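PDB 4IO5: glutamate receptor 1 from Adineta vaga, which probably acts as a ligand-gated ion channel of the ionotropic glutamate receptor family, this chain being its extracellular ligand-binding domain, here holding alanine. Local coordinates for residues S103-R108 with M179-A184; D85-S90 with D203-G208; L10-I15 with I81-I86; Q163-S168 with D175-D180. All coordinates share one frame; numbering follows the deposited sequence.

Contact 1: residues S103-R108 with M179-A184; sequences SDNSMR and MDIGTA. With ALA (alanine), chain C.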
loop_
_atom_site.group_PDB
_atom_site.type_symbol
_atom_site.label_atom_id
_atom_site.label_comp_id
_atom_site.label_asym_id
_atom_site.label_seq_id
_atom_site.Cartn_x
_atom_site.Cartn_y
_atom_site.Cartn_z
ATOM N N SER A 103 -1.861 -5.058 -3.635
ATOM C CA SER A 103 -0.420 -5.308 -3.646
ATOM C C SER A 103 0.308 -3.995 -3.646
ATOM O O SER A 103 -0.187 -3.009 -4.189
ATOM C CB SER A 103 0.004 -6.039 -4.930
ATOM O OG SER A 103 1.406 -6.323 -4.949
ATOM N N ASP A 104 1.479 -3.978 -3.021
ATOM C CA ASP A 104 2.391 -2.884 -3.219
ATOM C C ASP A 104 3.014 -3.030 -4.604
ATOM O O ASP A 104 2.837 -4.041 -5.281
ATOM C CB ASP A 104 3.471 -2.828 -2.121
ATOM C CG ASP A 104 4.313 -4.095 -2.032
ATOM O OD1 ASP A 104 4.287 -4.926 -2.959
ATOM O OD2 ASP A 104 5.022 -4.251 -1.013
ATOM N N ASN A 105 3.724 -2.008 -5.034
ATOM C CA ASN A 105 4.356 -2.044 -6.347
ATOM C C ASN A 105 5.458 -1.025 -6.405
ATOM O O ASN A 105 5.469 -0.061 -5.634
ATOM C CB ASN A 105 3.316 -1.726 -7.445
ATOM C CG ASN A 105 3.891 -1.828 -8.863
ATOM O OD1 ASN A 105 4.496 -2.849 -9.232
ATOM N ND2 ASN A 105 3.714 -0.757 -9.662
ATOM N N SER A 106 6.364 -1.247 -7.341
ATOM C CA SER A 106 7.359 -0.259 -7.731
ATOM C C SER A 106 7.859 -0.671 -9.103
ATOM O O SER A 106 7.519 -1.749 -9.581
ATOM C CB SER A 106 8.527 -0.252 -6.743
ATOM O OG SER A 106 9.083 -1.559 -6.633
ATOM N N MET A 107 8.680 0.166 -9.728
ATOM C CA MET A 107 9.174 -0.140 -11.063
ATOM C C MET A 107 10.656 -0.327 -11.045
ATOM O O MET A 107 11.340 0.167 -10.156
ATOM C CB MET A 107 8.815 0.954 -12.064
ATOM C CG MET A 107 7.319 1.087 -12.297
ATOM S SD MET A 107 6.892 2.105 -13.736
ATOM C CE MET A 107 6.684 3.684 -12.932
ATOM N N ARG A 108 11.127 -1.097 -12.012
ATOM C CA ARG A 108 12.557 -1.226 -12.283
ATOM C C ARG A 108 12.861 -0.991 -13.751
ATOM O O ARG A 108 11.979 -0.946 -14.604
ATOM C CB ARG A 108 13.062 -2.585 -11.807
ATOM C CG ARG A 108 12.788 -2.731 -10.307
ATOM C CD ARG A 108 13.673 -3.698 -9.628
ATOM N NE ARG A 108 15.082 -3.367 -9.764
ATOM C CZ ARG A 108 16.044 -4.262 -9.595
ATOM N NH1 ARG A 108 15.711 -5.511 -9.292
ATOM N NH2 ARG A 108 17.325 -3.916 -9.731
ATOM N N MET A 179 9.475 -1.244 -15.983
ATOM C CA MET A 179 8.532 -2.324 -15.791
ATOM C C MET A 179 8.249 -2.498 -14.308
ATOM O O MET A 179 9.161 -2.418 -13.483
ATOM C CB MET A 179 9.072 -3.628 -16.355
ATOM C CG MET A 179 8.072 -4.713 -16.490
ATOM S SD MET A 179 8.727 -6.103 -17.494
ATOM C CE MET A 179 7.329 -7.167 -17.337
ATOM N N ASP A 180 6.984 -2.753 -13.977
ATOM C CA ASP A 180 6.621 -3.108 -12.608
ATOM C C ASP A 180 7.450 -4.286 -12.135
ATOM O O ASP A 180 7.697 -5.221 -12.887
ATOM C CB ASP A 180 5.150 -3.528 -12.490
ATOM C CG ASP A 180 4.161 -2.421 -12.757
ATOM O OD1 ASP A 180 4.459 -1.202 -12.553
ATOM O OD2 ASP A 180 3.026 -2.797 -13.165
ATOM N N ILE A 181 7.830 -4.261 -10.867
ATOM C CA ILE A 181 8.790 -5.214 -10.340
ATOM C C ILE A 181 8.295 -6.665 -10.299
ATOM O O ILE A 181 9.092 -7.601 -10.546
ATOM C CB ILE A 181 9.222 -4.772 -8.925
ATOM C CG1 ILE A 181 10.390 -5.608 -8.422
ATOM C CG2 ILE A 181 8.037 -4.803 -7.974
ATOM C CD1 ILE A 181 10.973 -5.072 -7.115
ATOM N N GLY A 182 7.019 -6.880 -9.976
ATOM C CA GLY A 182 6.522 -8.249 -9.835
ATOM C C GLY A 182 6.577 -8.970 -11.168
ATOM O O GLY A 182 7.157 -10.060 -11.296
ATOM N N THR A 183 5.973 -8.374 -12.182
ATOM C CA THR A 183 6.035 -8.957 -13.519
ATOM C C THR A 183 7.444 -8.879 -14.141
ATOM O O THR A 183 7.841 -9.772 -14.867
ATOM C CB THR A 183 5.020 -8.318 -14.462
ATOM O OG1 THR A 183 5.110 -6.883 -14.386
ATOM C CG2 THR A 183 3.602 -8.771 -14.091
ATOM N N ALA A 184 8.209 -7.828 -13.843
ATOM C CA ALA A 184 9.579 -7.769 -14.388
ATOM C C ALA A 184 10.434 -8.920 -13.858
ATOM O O ALA A 184 11.201 -9.544 -14.609
ATOM C CB ALA A 184 10.222 -6.445 -14.060
HETATM N N ALA C . 0.823 -1.277 -13.659
HETATM C CA ALA C . 1.002 -0.474 -14.873
HETATM C C ALA C . -0.133 0.496 -15.054
HETATM O O ALA C . -1.170 0.359 -14.358
HETATM C CB ALA C . 1.123 -1.382 -16.082
HETATM O OXT ALA C . -0.063 1.421 -15.876
HETATM O O HOH W 1 4.641 -5.454 -8.844
#
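Asn105 and Asp180 meet through a side-chain hydrogen bond that ties strand 103-112 to the ligand site. From its CB, Asn105 reaches across with CG anti to the backbone N (chi1 -177°), which carries the amide to the end of strand 176-180. Its CG lies 3.8 Å from Asp180 OD1, and the two branches then part. ND2 donates to Asp180 OD1 at 3.0 Å, a nearly straight bond that lies in the plane of the amide but comes down on the carboxylate from above, the two planes being perpendicular. OD1 takes a proton from a water, which in turn accepts from the backbone N of Gly182 in the first turn of helix 181-190. ND2 has a second partner in Ser205 OG, so both ends of the amide are engaged and its rotation is probably fixed.

Met107 CG also touches Asp180 OD1, at 3.7 Å. Asp180 OD2 accepts from N of the bound alanine at 2.7 Å. Asn105 thus acts in the second shell, holding one oxygen while the other faces the ligand.

The backbones pair antiparallel. Arg108 N donates to Met179 O at 2.8 Å and Arg108 O accepts from Met179 N. Ser106 O receives Ile181 N, at the start of the helix. The Ile181 side chain lies against strand 103-112, CG2 near Ser106 and CD1 3.9 Å from Arg108 CD, whose guanidinium runs on to Gly199 O.

A strand passing directly into a helix, with an acidic residue at the junction holding the ligand's amino group, is characteristic of the ionotropic glutamate receptor binding domain.

Contact 2: residues D85-S90 with D203-G208; sequences DITVTS and DKSTFG. With ALA (alanine), chain C.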
loop_
_atom_site.group_PDB
_atom_site.type_symbol
_atom_site.label_atom_id
_atom_site.label_comp_id
_atom_site.label_asym_id
_atom_site.label_seq_id
_atom_site.Cartn_x
_atom_site.Cartn_y
_atom_site.Cartn_z
ATOM N N ASP A 85 -2.966 -5.887 -12.623
ATOM C CA ASP A 85 -1.776 -5.161 -12.173
ATOM C C ASP A 85 -1.928 -3.709 -12.577
ATOM O O ASP A 85 -1.178 -3.201 -13.422
ATOM C CB ASP A 85 -0.469 -5.780 -12.731
ATOM C CG ASP A 85 -0.498 -6.044 -14.232
ATOM O OD1 ASP A 85 -1.599 -6.125 -14.829
ATOM O OD2 ASP A 85 0.606 -6.262 -14.799
ATOM N N ILE A 86 -2.927 -3.060 -11.969
ATOM C CA ILE A 86 -3.339 -1.721 -12.354
ATOM C C ILE A 86 -2.883 -0.724 -11.266
ATOM O O ILE A 86 -3.353 -0.761 -10.112
ATOM C CB ILE A 86 -4.855 -1.645 -12.600
ATOM C CG1 ILE A 86 -5.294 -2.694 -13.612
ATOM C CG2 ILE A 86 -5.250 -0.289 -13.018
ATOM C CD1 ILE A 86 -6.781 -2.965 -13.541
ATOM N N THR A 87 -1.946 0.145 -11.650
ATOM C CA THR A 87 -1.389 1.114 -10.721
ATOM C C THR A 87 -2.392 2.205 -10.365
ATOM O O THR A 87 -3.036 2.785 -11.220
ATOM C CB THR A 87 -0.100 1.714 -11.276
ATOM O OG1 THR A 87 0.817 0.651 -11.580
ATOM C CG2 THR A 87 0.545 2.639 -10.276
ATOM N N VAL A 88 -2.458 2.529 -9.070
ATOM C CA VAL A 88 -3.310 3.606 -8.597
ATOM C C VAL A 88 -2.552 4.904 -8.828
ATOM O O VAL A 88 -1.466 5.107 -8.272
ATOM C CB VAL A 88 -3.657 3.418 -7.099
ATOM C CG1 VAL A 88 -4.580 4.561 -6.622
ATOM C CG2 VAL A 88 -4.297 2.074 -6.856
ATOM N N THR A 89 -3.102 5.804 -9.633
ATOM C CA THR A 89 -2.447 7.073 -9.901
ATOM C C THR A 89 -3.417 8.232 -9.677
ATOM O O THR A 89 -4.622 8.060 -9.739
ATOM C CB THR A 89 -1.927 7.150 -11.357
ATOM O OG1 THR A 89 -3.035 7.321 -12.246
ATOM C CG2 THR A 89 -1.120 5.860 -11.728
ATOM N N SER A 90 -2.879 9.413 -9.432
ATOM C CA SER A 90 -3.703 10.599 -9.202
ATOM C C SER A 90 -4.575 10.924 -10.413
ATOM O O SER A 90 -5.756 11.230 -10.286
ATOM C CB SER A 90 -2.794 11.778 -8.866
ATOM O OG SER A 90 -3.540 12.893 -8.413
ATOM N N ASP A 203 9.219 4.836 -8.060
ATOM C CA ASP A 203 7.773 5.034 -8.160
ATOM C C ASP A 203 7.013 4.022 -7.333
ATOM O O ASP A 203 6.116 3.318 -7.824
ATOM C CB ASP A 203 7.349 5.006 -9.641
ATOM C CG ASP A 203 6.025 5.692 -9.888
ATOM O OD1 ASP A 203 5.764 6.730 -9.252
ATOM O OD2 ASP A 203 5.230 5.183 -10.721
ATOM N N LYS A 204 7.380 3.942 -6.052
ATOM C CA LYS A 204 6.619 3.149 -5.089
ATOM C C LYS A 204 5.147 3.520 -5.226
ATOM O O LYS A 204 4.782 4.691 -5.244
ATOM C CB LYS A 204 7.094 3.414 -3.663
ATOM C CG LYS A 204 8.580 3.193 -3.425
ATOM C CD LYS A 204 9.017 1.772 -3.731
ATOM C CE LYS A 204 10.389 1.458 -3.125
ATOM N NZ LYS A 204 11.256 2.669 -2.973
ATOM N N SER A 205 4.310 2.499 -5.350
ATOM C CA SER A 205 2.915 2.675 -5.657
ATOM C C SER A 205 2.132 1.452 -5.175
ATOM O O SER A 205 2.649 0.623 -4.410
ATOM C CB SER A 205 2.737 2.868 -7.156
ATOM O OG SER A 205 3.411 1.859 -7.884
ATOM N N THR A 206 0.872 1.365 -5.610
ATOM C CA THR A 206 0.027 0.240 -5.238
ATOM C C THR A 206 -0.800 -0.182 -6.431
ATOM O O THR A 206 -0.970 0.605 -7.354
ATOM C CB THR A 206 -0.962 0.608 -4.109
ATOM O OG1 THR A 206 -1.742 1.748 -4.497
ATOM C CG2 THR A 206 -0.217 0.941 -2.805
ATOM N N PHE A 207 -1.254 -1.425 -6.412
ATOM C CA PHE A 207 -2.281 -1.917 -7.349
ATOM C C PHE A 207 -3.616 -1.935 -6.621
ATOM O O PHE A 207 -3.690 -2.368 -5.463
ATOM C CB PHE A 207 -2.018 -3.324 -7.823
ATOM C CG PHE A 207 -0.796 -3.488 -8.661
ATOM C CD1 PHE A 207 -0.300 -2.454 -9.443
ATOM C CD2 PHE A 207 -0.167 -4.701 -8.713
ATOM C CE1 PHE A 207 0.841 -2.654 -10.229
ATOM C CE2 PHE A 207 0.967 -4.899 -9.496
ATOM C CZ PHE A 207 1.469 -3.874 -10.242
ATOM N N GLY A 208 -4.665 -1.512 -7.307
ATOM C CA GLY A 208 -6.001 -1.512 -6.758
ATOM C C GLY A 208 -7.000 -2.004 -7.792
ATOM O O GLY A 208 -6.755 -1.925 -9.000
HETATM N N ALA C . 0.823 -1.277 -13.659
HETATM C CA ALA C . 1.002 -0.474 -14.873
HETATM C C ALA C . -0.133 0.496 -15.054
HETATM O O ALA C . -1.170 0.359 -14.358
HETATM C CB ALA C . 1.123 -1.382 -16.082
HETATM O OXT ALA C . -0.063 1.421 -15.876
#
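The Phe207 ring lies against the backbone and CB of Asp85, and this is the close-packed end of the contact. Asp85 CB sits over one ring face, 4.0 Å from the centroid in a CH-pi contact, with Asp85 CA above the ring centre. Thr87 OG1 comes to the ring edge, 3.6 Å from Phe207 CE1. Chi1 of -56° sets OG1 beside the Thr87 backbone N, and both atoms serve the bound alanine: OG1 accepts from its amino group, Thr87 N donates to its carboxylate O at 2.8 Å, and Asp85 O takes a further amino proton. This is the agonist pocket of the glutamate receptor clamshell, where a loop of one lobe crosses a strand leading to the other. With a leucine in place of Phe207, the flat face under Asp85 CB would be lost and the loop would probably be freer to shift against the ligand.

Gly208 N donates to Ile86 O, and Val88 N to Thr206 O at 3.0 Å. Val88 CG2 rests 3.5 Å from Thr206 OG1, which is hydrogen-bonded to Arg229 of the second subunit. Beyond Val88 the segments diverge: Thr89 and Ser90 turn away from strand 200-211, Ser90 N bonding to Glu230 of that subunit, while Lys204 is exposed.

Contact 3: residues L10-I15 with I81-I86; sequences LRIGVI and IAIGDI. With ALA (alanine), chain C.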
loop_
_atom_site.group_PDB
_atom_site.type_symbol
_atom_site.label_atom_id
_atom_site.label_comp_id
_atom_site.label_asym_id
_atom_site.label_seq_id
_atom_site.Cartn_x
_atom_site.Cartn_y
_atom_site.Cartn_z
ATOM N N LEU A 10 -21.366 -8.976 -11.839
ATOM C CA LEU A 10 -20.311 -8.022 -12.126
ATOM C C LEU A 10 -19.597 -8.373 -13.402
ATOM O O LEU A 10 -19.095 -9.486 -13.545
ATOM C CB LEU A 10 -19.246 -8.030 -11.021
ATOM C CG LEU A 10 -19.612 -7.432 -9.689
ATOM C CD1 LEU A 10 -18.393 -7.549 -8.787
ATOM C CD2 LEU A 10 -20.073 -6.004 -9.832
ATOM N N ARG A 11 -19.555 -7.418 -14.319
ATOM C CA ARG A 11 -18.702 -7.487 -15.497
ATOM C C ARG A 11 -17.306 -7.070 -15.052
ATOM O O ARG A 11 -17.096 -5.923 -14.674
ATOM C CB ARG A 11 -19.202 -6.560 -16.603
ATOM C CG ARG A 11 -20.601 -6.916 -17.143
ATOM C CD ARG A 11 -21.176 -5.788 -18.003
ATOM N NE ARG A 11 -21.261 -4.544 -17.236
ATOM C CZ ARG A 11 -21.178 -3.324 -17.761
ATOM N NH1 ARG A 11 -21.075 -3.163 -19.074
ATOM N NH2 ARG A 11 -21.254 -2.270 -16.975
ATOM N N ILE A 12 -16.392 -8.021 -15.087
ATOM C CA ILE A 12 -15.036 -7.818 -14.569
ATOM C C ILE A 12 -14.050 -7.764 -15.714
ATOM O O ILE A 12 -13.799 -8.769 -16.387
ATOM C CB ILE A 12 -14.628 -8.960 -13.633
ATOM C CG1 ILE A 12 -15.652 -9.084 -12.521
ATOM C CG2 ILE A 12 -13.183 -8.714 -13.110
ATOM C CD1 ILE A 12 -15.430 -10.210 -11.528
ATOM N N GLY A 13 -13.494 -6.584 -15.944
ATOM C CA GLY A 13 -12.487 -6.412 -16.975
ATOM C C GLY A 13 -11.118 -6.894 -16.476
ATOM O O GLY A 13 -10.734 -6.625 -15.349
ATOM N N VAL A 14 -10.432 -7.667 -17.305
ATOM C CA VAL A 14 -9.092 -8.157 -16.997
ATOM C C VAL A 14 -8.242 -7.861 -18.218
ATOM O O VAL A 14 -8.774 -7.596 -19.313
ATOM C CB VAL A 14 -9.058 -9.665 -16.621
ATOM C CG1 VAL A 14 -9.904 -9.909 -15.364
ATOM C CG2 VAL A 14 -9.543 -10.533 -17.784
ATOM N N ILE A 15 -6.926 -7.828 -18.022
ATOM C CA ILE A 15 -5.977 -7.412 -19.073
ATOM C C ILE A 15 -4.765 -8.344 -19.054
ATOM O O ILE A 15 -4.239 -8.686 -17.998
ATOM C CB ILE A 15 -5.592 -5.936 -18.895
ATOM C CG1 ILE A 15 -4.651 -5.441 -20.002
ATOM C CG2 ILE A 15 -4.921 -5.701 -17.555
ATOM C CD1 ILE A 15 -4.550 -3.922 -20.041
ATOM N N ILE A 81 -16.165 -3.538 -12.660
ATOM C CA ILE A 81 -14.884 -3.390 -11.982
ATOM C C ILE A 81 -13.791 -3.880 -12.954
ATOM O O ILE A 81 -14.075 -4.572 -13.945
ATOM C CB ILE A 81 -14.800 -4.147 -10.632
ATOM C CG1 ILE A 81 -14.928 -5.654 -10.837
ATOM C CG2 ILE A 81 -15.807 -3.607 -9.635
ATOM C CD1 ILE A 81 -14.739 -6.503 -9.602
ATOM N N ALA A 82 -12.543 -3.496 -12.702
ATOM C CA ALA A 82 -11.420 -4.070 -13.424
ATOM C C ALA A 82 -10.345 -4.521 -12.437
ATOM O O ALA A 82 -9.967 -3.792 -11.516
ATOM C CB ALA A 82 -10.857 -3.080 -14.454
ATOM N N ILE A 83 -9.878 -5.747 -12.617
ATOM C CA ILE A 83 -8.903 -6.340 -11.722
ATOM C C ILE A 83 -7.643 -6.698 -12.496
ATOM O O ILE A 83 -7.695 -7.401 -13.509
ATOM C CB ILE A 83 -9.429 -7.583 -11.039
ATOM C CG1 ILE A 83 -10.742 -7.250 -10.310
ATOM C CG2 ILE A 83 -8.425 -8.064 -10.051
ATOM C CD1 ILE A 83 -11.418 -8.444 -9.694
ATOM N N GLY A 84 -6.503 -6.219 -12.012
ATOM C CA GLY A 84 -5.248 -6.587 -12.616
ATOM C C GLY A 84 -4.093 -5.903 -11.928
ATOM O O GLY A 84 -4.218 -5.392 -10.792
ATOM N N ASP A 85 -2.966 -5.887 -12.623
ATOM C CA ASP A 85 -1.776 -5.161 -12.173
ATOM C C ASP A 85 -1.928 -3.709 -12.577
ATOM O O ASP A 85 -1.178 -3.201 -13.422
ATOM C CB ASP A 85 -0.469 -5.780 -12.731
ATOM C CG ASP A 85 -0.498 -6.044 -14.232
ATOM O OD1 ASP A 85 -1.599 -6.125 -14.829
ATOM O OD2 ASP A 85 0.606 -6.262 -14.799
ATOM N N ILE A 86 -2.927 -3.060 -11.969
ATOM C CA ILE A 86 -3.339 -1.721 -12.354
ATOM C C ILE A 86 -2.883 -0.724 -11.266
ATOM O O ILE A 86 -3.353 -0.761 -10.112
ATOM C CB ILE A 86 -4.855 -1.645 -12.600
ATOM C CG1 ILE A 86 -5.294 -2.694 -13.612
ATOM C CG2 ILE A 86 -5.250 -0.289 -13.018
ATOM C CD1 ILE A 86 -6.781 -2.965 -13.541
HETATM N N ALA C . 0.823 -1.277 -13.659
HETATM C CA ALA C . 1.002 -0.474 -14.873
HETATM C C ALA C . -0.133 0.496 -15.054
HETATM O O ALA C . -1.170 0.359 -14.358
HETATM C CB ALA C . 1.123 -1.382 -16.082
HETATM O OXT ALA C . -0.063 1.421 -15.876
HETATM O O HOH W 2 -6.092 -8.535 -15.285
HETATM O O HOH W 3 -3.389 -8.193 -15.388
#
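Ile12 and Ile81 lie side by side on one face of a parallel strand pair, pointing the same way, with their CG1 atoms 3.9 Å apart. Apolar contacts spread from there along the same face. Ile81 has CG1 between its backbone N and carbonyl carbon (chi1 63°), from where CD1 extends to Leu10 CD1, also at 3.9 Å. The other branch of Ile12, CG2, meets Ile83 CD1 at a slant, so its two branches bridge Ile81 and Ile83, two residues apart. Cutting Ile12 back to an alanine is likely to leave both without the branches that span them, opening a gap on this face.

The backbone bonds follow the parallel pattern: Ile81 N donates to Arg11 O, Gly13 N to Ile81 O at 2.9 Å, and Ile83 N to Gly13 O at 3.0 Å.

Past Ile83 the chains separate and water joins them. One molecule accepts from Ile15 N at 2.9 Å and lies 2.6 Å from Ile83 O; a second stands 2.8 Å from both Ile15 O and Asp85 OD1. The chain bends at Asp85 in an inverse gamma turn.

Strands 55-60, 9-14 and 81-82, in that order, form the parallel core sheet of one alpha/beta lobe of the periplasmic-binding-protein-like clamshell. Helix 67-75 packs on Ala82 and Ile15 through Leu74 and Leu70, while Ile209 of strand 200-211 touches Ile81 and Ile83.

Contact 4: residues Q163-S168 with D175-D180; sequences QEMYDS and DVSFMD. With ALA (alanine), chain C.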
loop_
_atom_site.group_PDB
_atom_site.type_symbol
_atom_site.label_atom_id
_atom_site.label_comp_id
_atom_site.label_asym_id
_atom_site.label_seq_id
_atom_site.Cartn_x
_atom_site.Cartn_y
_atom_site.Cartn_z
ATOM N N GLN A 163 5.141 -7.136 -25.462
ATOM C CA GLN A 163 5.819 -7.891 -26.510
ATOM C C GLN A 163 6.730 -6.981 -27.345
ATOM O O GLN A 163 7.860 -7.354 -27.652
ATOM C CB GLN A 163 4.805 -8.597 -27.399
ATOM C CG GLN A 163 5.445 -9.651 -28.292
ATOM C CD GLN A 163 6.019 -10.789 -27.488
ATOM O OE1 GLN A 163 5.316 -11.409 -26.687
ATOM N NE2 GLN A 163 7.302 -11.053 -27.669
ATOM N N GLU A 164 6.252 -5.774 -27.687
ATOM C CA GLU A 164 7.056 -4.821 -28.452
ATOM C C GLU A 164 8.244 -4.365 -27.618
ATOM O O GLU A 164 9.328 -4.099 -28.128
ATOM C CB GLU A 164 6.208 -3.591 -28.904
ATOM C CG GLU A 164 6.378 -3.228 -30.392
ATOM C CD GLU A 164 5.889 -1.820 -30.806
ATOM O OE1 GLU A 164 5.168 -1.151 -30.047
ATOM O OE2 GLU A 164 6.253 -1.369 -31.920
ATOM N N MET A 165 8.037 -4.256 -26.306
ATOM C CA MET A 165 9.130 -3.898 -25.411
ATOM C C MET A 165 10.225 -4.960 -25.453
ATOM O O MET A 165 11.397 -4.623 -25.675
ATOM C CB MET A 165 8.601 -3.725 -23.975
ATOM C CG MET A 165 9.620 -3.285 -22.936
ATOM S SD MET A 165 8.876 -3.043 -21.274
ATOM C CE MET A 165 8.257 -4.675 -20.887
ATOM N N TYR A 166 9.855 -6.219 -25.239
ATOM C CA TYR A 166 10.847 -7.299 -25.204
ATOM C C TYR A 166 11.576 -7.379 -26.548
ATOM O O TYR A 166 12.803 -7.457 -26.594
ATOM C CB TYR A 166 10.205 -8.649 -24.887
ATOM C CG TYR A 166 9.389 -8.674 -23.611
ATOM C CD1 TYR A 166 9.875 -8.098 -22.443
ATOM C CD2 TYR A 166 8.158 -9.269 -23.582
ATOM C CE1 TYR A 166 9.135 -8.103 -21.285
ATOM C CE2 TYR A 166 7.404 -9.279 -22.436
ATOM C CZ TYR A 166 7.896 -8.695 -21.289
ATOM O OH TYR A 166 7.108 -8.726 -20.147
ATOM N N ASP A 167 10.801 -7.413 -27.622
ATOM C CA ASP A 167 11.364 -7.497 -28.970
ATOM C C ASP A 167 12.348 -6.371 -29.263
ATOM O O ASP A 167 13.394 -6.592 -29.889
ATOM C CB ASP A 167 10.256 -7.492 -30.021
ATOM C CG ASP A 167 9.361 -8.709 -29.946
ATOM O OD1 ASP A 167 9.721 -9.684 -29.258
ATOM O OD2 ASP A 167 8.286 -8.701 -30.590
ATOM N N SER A 168 12.037 -5.152 -28.829
ATOM C CA SER A 168 12.857 -4.017 -29.198
ATOM C C SER A 168 14.160 -4.013 -28.418
ATOM O O SER A 168 15.208 -3.573 -28.918
ATOM C CB SER A 168 12.103 -2.698 -28.951
ATOM O OG SER A 168 10.892 -2.682 -29.672
ATOM N N ASP A 175 17.722 0.588 -25.464
ATOM C CA ASP A 175 18.634 0.059 -24.480
ATOM C C ASP A 175 17.921 -0.245 -23.177
ATOM O O ASP A 175 18.372 -1.098 -22.430
ATOM C CB ASP A 175 19.785 1.033 -24.229
ATOM C CG ASP A 175 20.691 1.193 -25.445
ATOM O OD1 ASP A 175 20.956 0.188 -26.143
ATOM O OD2 ASP A 175 21.120 2.335 -25.703
ATOM N N VAL A 176 16.838 0.476 -22.875
ATOM C CA VAL A 176 16.111 0.247 -21.638
ATOM C C VAL A 176 14.608 0.448 -21.795
ATOM O O VAL A 176 14.134 1.068 -22.744
ATOM C CB VAL A 176 16.573 1.169 -20.480
ATOM C CG1 VAL A 176 18.022 0.938 -20.136
ATOM C CG2 VAL A 176 16.365 2.655 -20.845
ATOM N N SER A 177 13.867 -0.107 -20.841
ATOM C CA SER A 177 12.484 0.316 -20.594
ATOM C C SER A 177 12.215 0.251 -19.084
ATOM O O SER A 177 13.125 -0.039 -18.289
ATOM C CB SER A 177 11.495 -0.545 -21.368
ATOM O OG SER A 177 10.183 0.012 -21.342
ATOM N N PHE A 178 10.982 0.564 -18.681
ATOM C CA PHE A 178 10.568 0.485 -17.272
ATOM C C PHE A 178 9.500 -0.592 -17.128
ATOM O O PHE A 178 8.657 -0.781 -18.007
ATOM C CB PHE A 178 9.907 1.793 -16.787
ATOM C CG PHE A 178 10.768 3.035 -16.900
ATOM C CD1 PHE A 178 12.140 2.969 -16.897
ATOM C CD2 PHE A 178 10.168 4.287 -16.968
ATOM C CE1 PHE A 178 12.913 4.130 -16.985
ATOM C CE2 PHE A 178 10.919 5.436 -17.050
ATOM C CZ PHE A 178 12.293 5.368 -17.046
ATOM N N MET A 179 9.475 -1.244 -15.983
ATOM C CA MET A 179 8.532 -2.324 -15.791
ATOM C C MET A 179 8.249 -2.498 -14.308
ATOM O O MET A 179 9.161 -2.418 -13.483
ATOM C CB MET A 179 9.072 -3.628 -16.355
ATOM C CG MET A 179 8.072 -4.713 -16.490
ATOM S SD MET A 179 8.727 -6.103 -17.494
ATOM C CE MET A 179 7.329 -7.167 -17.337
ATOM N N ASP A 180 6.984 -2.753 -13.977
ATOM C CA ASP A 180 6.621 -3.108 -12.608
ATOM C C ASP A 180 7.450 -4.286 -12.135
ATOM O O ASP A 180 7.697 -5.221 -12.887
ATOM C CB ASP A 180 5.150 -3.528 -12.490
ATOM C CG ASP A 180 4.161 -2.421 -12.757
ATOM O OD1 ASP A 180 4.459 -1.202 -12.553
ATOM O OD2 ASP A 180 3.026 -2.797 -13.165
HETATM N N ALA C . 0.823 -1.277 -13.659
HETATM C CA ALA C . 1.002 -0.474 -14.873
HETATM C C ALA C . -0.133 0.496 -15.054
HETATM O O ALA C . -1.170 0.359 -14.358
HETATM C CB ALA C . 1.123 -1.382 -16.082
HETATM O OXT ALA C . -0.063 1.421 -15.876
#
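Met165 rests its sulfur on Ser177 and its methyl on Met179, which makes it the main link between helix 162-170 and strand 176-180. SD lies 3.3 Å from Ser177 OG, and CG of the same methionine touches the serine as well, 3.7 Å from its CB. A chi1 of -177° sends the chain straight out from the helix, and only its last torsion bends, turning CE to within 3.7 Å of Met179 SD. Met179 itself stays extended, and its methyl ends against Tyr166: CE is 3.2 Å from OH, at the edge of the ring and near its plane, the two side chains crossing at about a right angle. The tyrosine's first bond points away from the strand, yet the length of the side chain brings its hydroxyl back to it. No hydrogen bond crosses between the segments, so this layer holds by side-chain packing.

The helix runs roughly antiparallel to the strand, 147° between their directions with the axes 9.3 Å apart. It is the helix of a beta-alpha-beta crossover, linking strand 157-159 to strand 176-180 across strand 133-136, which is parallel to both.

Farther out, Ser177 OG is fixed by a hydrogen bond to Gly134 O on strand 133-136, which also supplies Arg136, a glutamate-binding residue packed against both methionines. The Tyr166 ring meets that of Tyr192. Within the helix itself, Ser168 OG donates to Glu164 O at 2.6 Å, sharing that oxygen with Ser168 N from the opposite face of the carbonyl plane, and Gln163 NE2 reaches Asp167 OD1.

In the fold
The four contacts span both lobes of the clamshell. Contact 3 lies in the parallel sheet of strands 9-14, 55-60 and 81-82, and contact 4 lies about 23 Å away between centres, on the opposite side of the chain's centre. Contact 1 and the 203-208 side of contact 2, their contact centres about 10 Å apart, lie on the large mixed sheet, where strands 103-112 and 200-211 are neighbours; strand 176-180 joins contact 1 to contact 4. Along the chain contact 3 closes first, its second segment overlapping the first of contact 2, while contacts 1 and 4 fall between the two segments of contact 2. Asp85 and Thr87 from one loop, and Asp180 from far along the chain, meet at one alanine between the lobes.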